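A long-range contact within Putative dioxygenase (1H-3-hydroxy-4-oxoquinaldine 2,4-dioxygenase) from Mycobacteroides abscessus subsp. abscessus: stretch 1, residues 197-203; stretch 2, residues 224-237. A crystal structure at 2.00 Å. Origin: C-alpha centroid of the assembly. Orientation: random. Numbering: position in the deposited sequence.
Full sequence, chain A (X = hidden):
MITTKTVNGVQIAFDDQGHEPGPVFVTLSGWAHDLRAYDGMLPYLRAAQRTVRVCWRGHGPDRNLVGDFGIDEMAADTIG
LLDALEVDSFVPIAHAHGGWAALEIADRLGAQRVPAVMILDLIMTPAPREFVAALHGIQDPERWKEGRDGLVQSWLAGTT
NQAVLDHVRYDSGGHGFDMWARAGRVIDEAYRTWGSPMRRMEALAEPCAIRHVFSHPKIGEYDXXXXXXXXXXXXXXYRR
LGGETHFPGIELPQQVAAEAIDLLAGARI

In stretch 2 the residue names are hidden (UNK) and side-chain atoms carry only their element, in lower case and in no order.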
# COMPACT_ATOMS: atom_id res chain seq x y z
N PRO A 197 -19.94 -2.47 30.09
CA PRO A 197 -19.93 -1.20 29.33
C PRO A 197 -21.09 -0.27 29.68
O PRO A 197 -20.93 0.96 29.63
CB PRO A 197 -20.01 -1.67 27.87
CG PRO A 197 -19.83 -3.17 27.89
CD PRO A 197 -20.26 -3.63 29.24
N MET A 198 -22.25 -0.82 30.04
CA MET A 198 -23.37 0.03 30.44
C MET A 198 -23.04 0.82 31.70
O MET A 198 -23.35 2.02 31.79
CB MET A 198 -24.62 -0.81 30.64
CG MET A 198 -25.18 -1.34 29.33
SD MET A 198 -26.66 -2.35 29.54
CE MET A 198 -27.44 -2.31 27.91
N ARG A 199 -22.39 0.17 32.67
CA ARG A 199 -21.94 0.90 33.85
C ARG A 199 -20.89 1.93 33.47
O ARG A 199 -20.88 3.06 33.99
CB ARG A 199 -21.43 -0.08 34.91
CG ARG A 199 -22.57 -0.82 35.62
CD ARG A 199 -22.07 -1.87 36.61
NE ARG A 199 -21.36 -1.28 37.76
CZ ARG A 199 -21.95 -0.63 38.76
NH1 ARG A 199 -23.27 -0.47 38.78
NH2 ARG A 199 -21.22 -0.14 39.76
N ARG A 200 -19.99 1.59 32.54
CA ARG A 200 -19.06 2.60 32.04
C ARG A 200 -19.83 3.79 31.47
O ARG A 200 -19.51 4.95 31.76
CB ARG A 200 -18.10 1.99 31.01
CG ARG A 200 -16.79 2.80 30.84
CD ARG A 200 -16.94 4.07 29.96
NE ARG A 200 -15.77 4.95 30.04
CZ ARG A 200 -15.68 6.04 30.80
NH1 ARG A 200 -16.71 6.43 31.54
NH2 ARG A 200 -14.56 6.75 30.82
N MET A 201 -20.89 3.52 30.69
CA MET A 201 -21.67 4.61 30.08
C MET A 201 -22.35 5.49 31.12
O MET A 201 -22.40 6.73 30.96
CB MET A 201 -22.73 4.04 29.14
CG MET A 201 -22.15 3.35 27.93
SD MET A 201 -23.39 2.92 26.74
CE MET A 201 -23.44 1.15 26.63
N GLU A 202 -22.91 4.89 32.18
CA GLU A 202 -23.56 5.67 33.22
C GLU A 202 -22.57 6.53 33.99
O GLU A 202 -22.97 7.53 34.61
CB GLU A 202 -24.33 4.77 34.19
CG GLU A 202 -25.37 3.86 33.52
CD GLU A 202 -26.18 3.03 34.53
OE1 GLU A 202 -27.05 3.62 35.21
OE2 GLU A 202 -25.95 1.80 34.64
N ALA A 203 -21.28 6.18 33.96
CA ALA A 203 -20.27 7.00 34.59
C ALA A 203 -19.84 8.20 33.74
O ALA A 203 -18.99 8.99 34.18
CB ALA A 203 -19.05 6.14 34.92
N UNK A 224 -33.96 -7.10 26.83
CA UNK A 224 -34.69 -6.38 27.87
C UNK A 224 -33.75 -5.53 28.70
O UNK A 224 -34.14 -4.47 29.22
c UNK A 224 -35.45 -7.34 28.77
N UNK A 225 -32.49 -5.96 28.84
CA UNK A 225 -31.51 -5.12 29.52
C UNK A 225 -31.32 -3.80 28.76
O UNK A 225 -31.13 -2.74 29.37
c UNK A 225 -28.99 -4.93 31.69
c UNK A 225 -28.97 -5.14 30.16
c UNK A 225 -27.73 -5.90 29.70
c UNK A 225 -30.20 -5.89 29.66
N UNK A 226 -31.39 -3.86 27.43
CA UNK A 226 -31.24 -2.65 26.60
C UNK A 226 -32.46 -1.75 26.72
O UNK A 226 -32.34 -0.55 27.03
c UNK A 226 -27.86 -4.77 24.62
c UNK A 226 -29.60 -3.43 24.83
n UNK A 226 -27.48 -3.56 24.26
c UNK A 226 -31.01 -3.04 25.15
n UNK A 226 -29.14 -4.73 24.96
c UNK A 226 -28.55 -2.70 24.38
N UNK A 227 -33.66 -2.29 26.44
CA UNK A 227 -34.92 -1.59 26.72
C UNK A 227 -34.85 -0.90 28.06
O UNK A 227 -35.15 0.30 28.19
c UNK A 227 -36.09 -2.57 26.71
c UNK A 227 -36.32 -3.19 25.36
o UNK A 227 -36.08 -2.47 24.37
o UNK A 227 -36.73 -4.38 25.28
N UNK A 228 -34.49 -1.67 29.08
CA UNK A 228 -34.33 -1.18 30.44
C UNK A 228 -33.34 -0.03 30.48
O UNK A 228 -33.61 1.02 31.08
o UNK A 228 -34.50 -2.99 33.48
o UNK A 228 -33.52 -1.01 33.26
c UNK A 228 -33.86 -2.35 31.31
c UNK A 228 -33.97 -2.09 32.79
N UNK A 229 -32.17 -0.21 29.86
CA UNK A 229 -31.19 0.86 29.82
C UNK A 229 -31.71 2.04 29.00
O UNK A 229 -31.57 3.20 29.41
c UNK A 229 -26.49 2.72 30.36
c UNK A 229 -29.86 0.33 29.25
c UNK A 229 -27.07 2.85 29.10
c UNK A 229 -28.10 1.03 30.89
c UNK A 229 -28.14 2.08 28.75
c UNK A 229 -28.67 1.16 29.63
c UNK A 229 -27.01 1.80 31.26
N UNK A 230 -32.37 1.76 27.88
CA UNK A 230 -32.88 2.83 27.02
C UNK A 230 -34.01 3.60 27.69
O UNK A 230 -34.14 4.81 27.48
c UNK A 230 -33.35 2.25 25.68
N UNK A 231 -34.84 2.92 28.49
CA UNK A 231 -35.90 3.59 29.24
C UNK A 231 -35.36 4.51 30.32
O UNK A 231 -35.96 5.55 30.60
c UNK A 231 -36.84 2.56 29.83
N UNK A 232 -34.22 4.15 30.94
CA UNK A 232 -33.63 4.98 31.99
C UNK A 232 -32.92 6.21 31.43
O UNK A 232 -32.80 7.23 32.12
n UNK A 232 -29.41 1.21 34.57
n UNK A 232 -31.62 1.29 33.87
c UNK A 232 -33.12 3.30 33.90
c UNK A 232 -30.43 0.68 33.90
c UNK A 232 -31.94 2.54 34.56
n UNK A 232 -30.25 -0.47 33.23
c UNK A 232 -32.60 4.18 32.79
N UNK A 233 -32.41 6.12 30.21
CA UNK A 233 -31.45 7.09 29.68
C UNK A 233 -31.90 7.53 28.30
O UNK A 233 -31.82 6.72 27.34
n UNK A 233 -28.54 6.04 32.94
c UNK A 233 -28.85 4.80 32.60
n UNK A 233 -29.40 4.82 31.40
c UNK A 233 -30.04 6.49 29.61
c UNK A 233 -29.47 6.13 30.95
c UNK A 233 -28.93 6.89 31.93
N UNK A 234 -32.41 8.76 28.14
CA UNK A 234 -32.81 9.22 26.81
C UNK A 234 -31.69 9.14 25.77
O UNK A 234 -31.98 8.88 24.60
c UNK A 234 -33.66 10.70 28.49
c UNK A 234 -33.23 10.68 27.06
c UNK A 234 -32.71 9.75 29.19
N UNK A 235 -30.43 9.34 26.17
CA UNK A 235 -29.34 9.41 25.20
C UNK A 235 -28.95 8.06 24.62
O UNK A 235 -28.15 8.03 23.68
c UNK A 235 -26.47 7.44 29.79
c UNK A 235 -28.10 10.06 25.83
c UNK A 235 -27.80 9.64 27.22
c UNK A 235 -28.10 10.33 28.37
n UNK A 235 -27.66 9.63 29.47
c UNK A 235 -26.60 7.34 26.96
c UNK A 235 -26.01 6.31 27.70
c UNK A 235 -25.95 6.37 29.09
c UNK A 235 -27.07 8.46 29.05
c UNK A 235 -27.14 8.43 27.64
N UNK A 236 -29.48 6.97 25.13
CA UNK A 236 -29.12 5.64 24.67
C UNK A 236 -30.21 5.10 23.77
O UNK A 236 -31.40 5.28 24.04
c UNK A 236 -28.88 4.68 25.85
c UNK A 236 -29.37 2.30 25.15
c UNK A 236 -27.08 3.00 25.30
c UNK A 236 -26.67 1.70 24.92
c UNK A 236 -28.96 1.02 24.77
c UNK A 236 -28.44 3.30 25.42
c UNK A 236 -27.62 0.71 24.65
N UNK A 237 -29.79 4.45 22.70
CA UNK A 237 -30.66 3.72 21.80
C UNK A 237 -29.89 2.51 21.34
O UNK A 237 -28.69 2.39 21.58
c UNK A 237 -31.10 4.55 20.58
o UNK A 237 -29.96 4.98 19.84

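Position 224 carries one side-chain carbon, out of reach of stretch 1: A224, in the helix immediately before the first position to touch stretch 1. Position 225 has four carbons, forked at the second. That forked carbon lies 3.7 Å from M198 SD, and the pattern is leucine, L225, whose CA-to-CB bond points sideways while the end of the side chain comes nearer.

At position 226 one carbon leads to a five-membered ring of three carbons and two nitrogens, a histidine, H226. M198 CE sits over one face, 3.8 Å from the ring centroid, a CH-pi contact. Both ring nitrogens are hydrogen-bonded outside the two stretches, so the ring offers the methionine its face while its polar atoms are satisfied.

Positions 227 and 228 each show two carbons, the second bearing two oxygens, and neither touches stretch 1. Both are aspartates, D227 and D228.

Position 229 holds one carbon and a six-carbon ring with no further atom: F229. Its CA-to-CB bond points toward stretch 1, and three residues gather round the ring. M198 CG covers one face, 4.1 Å from the centroid; E202 CG meets the edge, 3.5 Å from F229 CE1; M201 CB lies 4.2 Å from F229 CZ.

Positions 230 and 231 have one carbon each and make no contact across: A230 and A231.

Position 232 extends three carbons, a nitrogen, then a carbon carrying two more nitrogens, which is arginine, R232. Its NH1 forms a salt bridge with E202 OE1 at 3.4 Å. Within the helix, R232 NE also pairs with D228 OD1 at 3.0 Å, so the guanidinium joins two acids.

Position 233 is again one carbon with a ring of three carbons and two nitrogens, H233, the first residue to leave helical geometry. H233 CE1 approaches E202 OE1 to 3.4 Å at the ring edge, while H233 ND1 makes a weak hydrogen bond back to F229 O at 3.4 Å.

Position 234 closes three carbons onto its own backbone nitrogen: P234, in the turn and out of reach of stretch 1. Position 235 has one carbon, then fused five- and six-membered rings of eight carbons and one nitrogen, so W235; its CH2 rests 4.0 Å from M201 CB.

Position 236 has one carbon and a six-carbon ring, F236, and M201 CE reaches its CE1 at 3.7 Å. A type I turn runs from H233 to F236, and both F236 and W235 touch M201. Position 237, one carbon and one oxygen, is S237, beyond reach.

The rule is methionine against aromatics. The two helices run nearly parallel, 4° apart, with axes 12.3 Å from each other, and long side chains fill the space. M198 spans L225, H226 and F229, while M201 bridges the helix and the segment after it through F229, W235 and F236. No hydrogen bond crosses; at the exposed side of this packing, E202 supplies the charge, its CG against F229 and its carboxylate beside R232 and H233.

Stretch 2 224-237: ALHDDFAARHPWFS
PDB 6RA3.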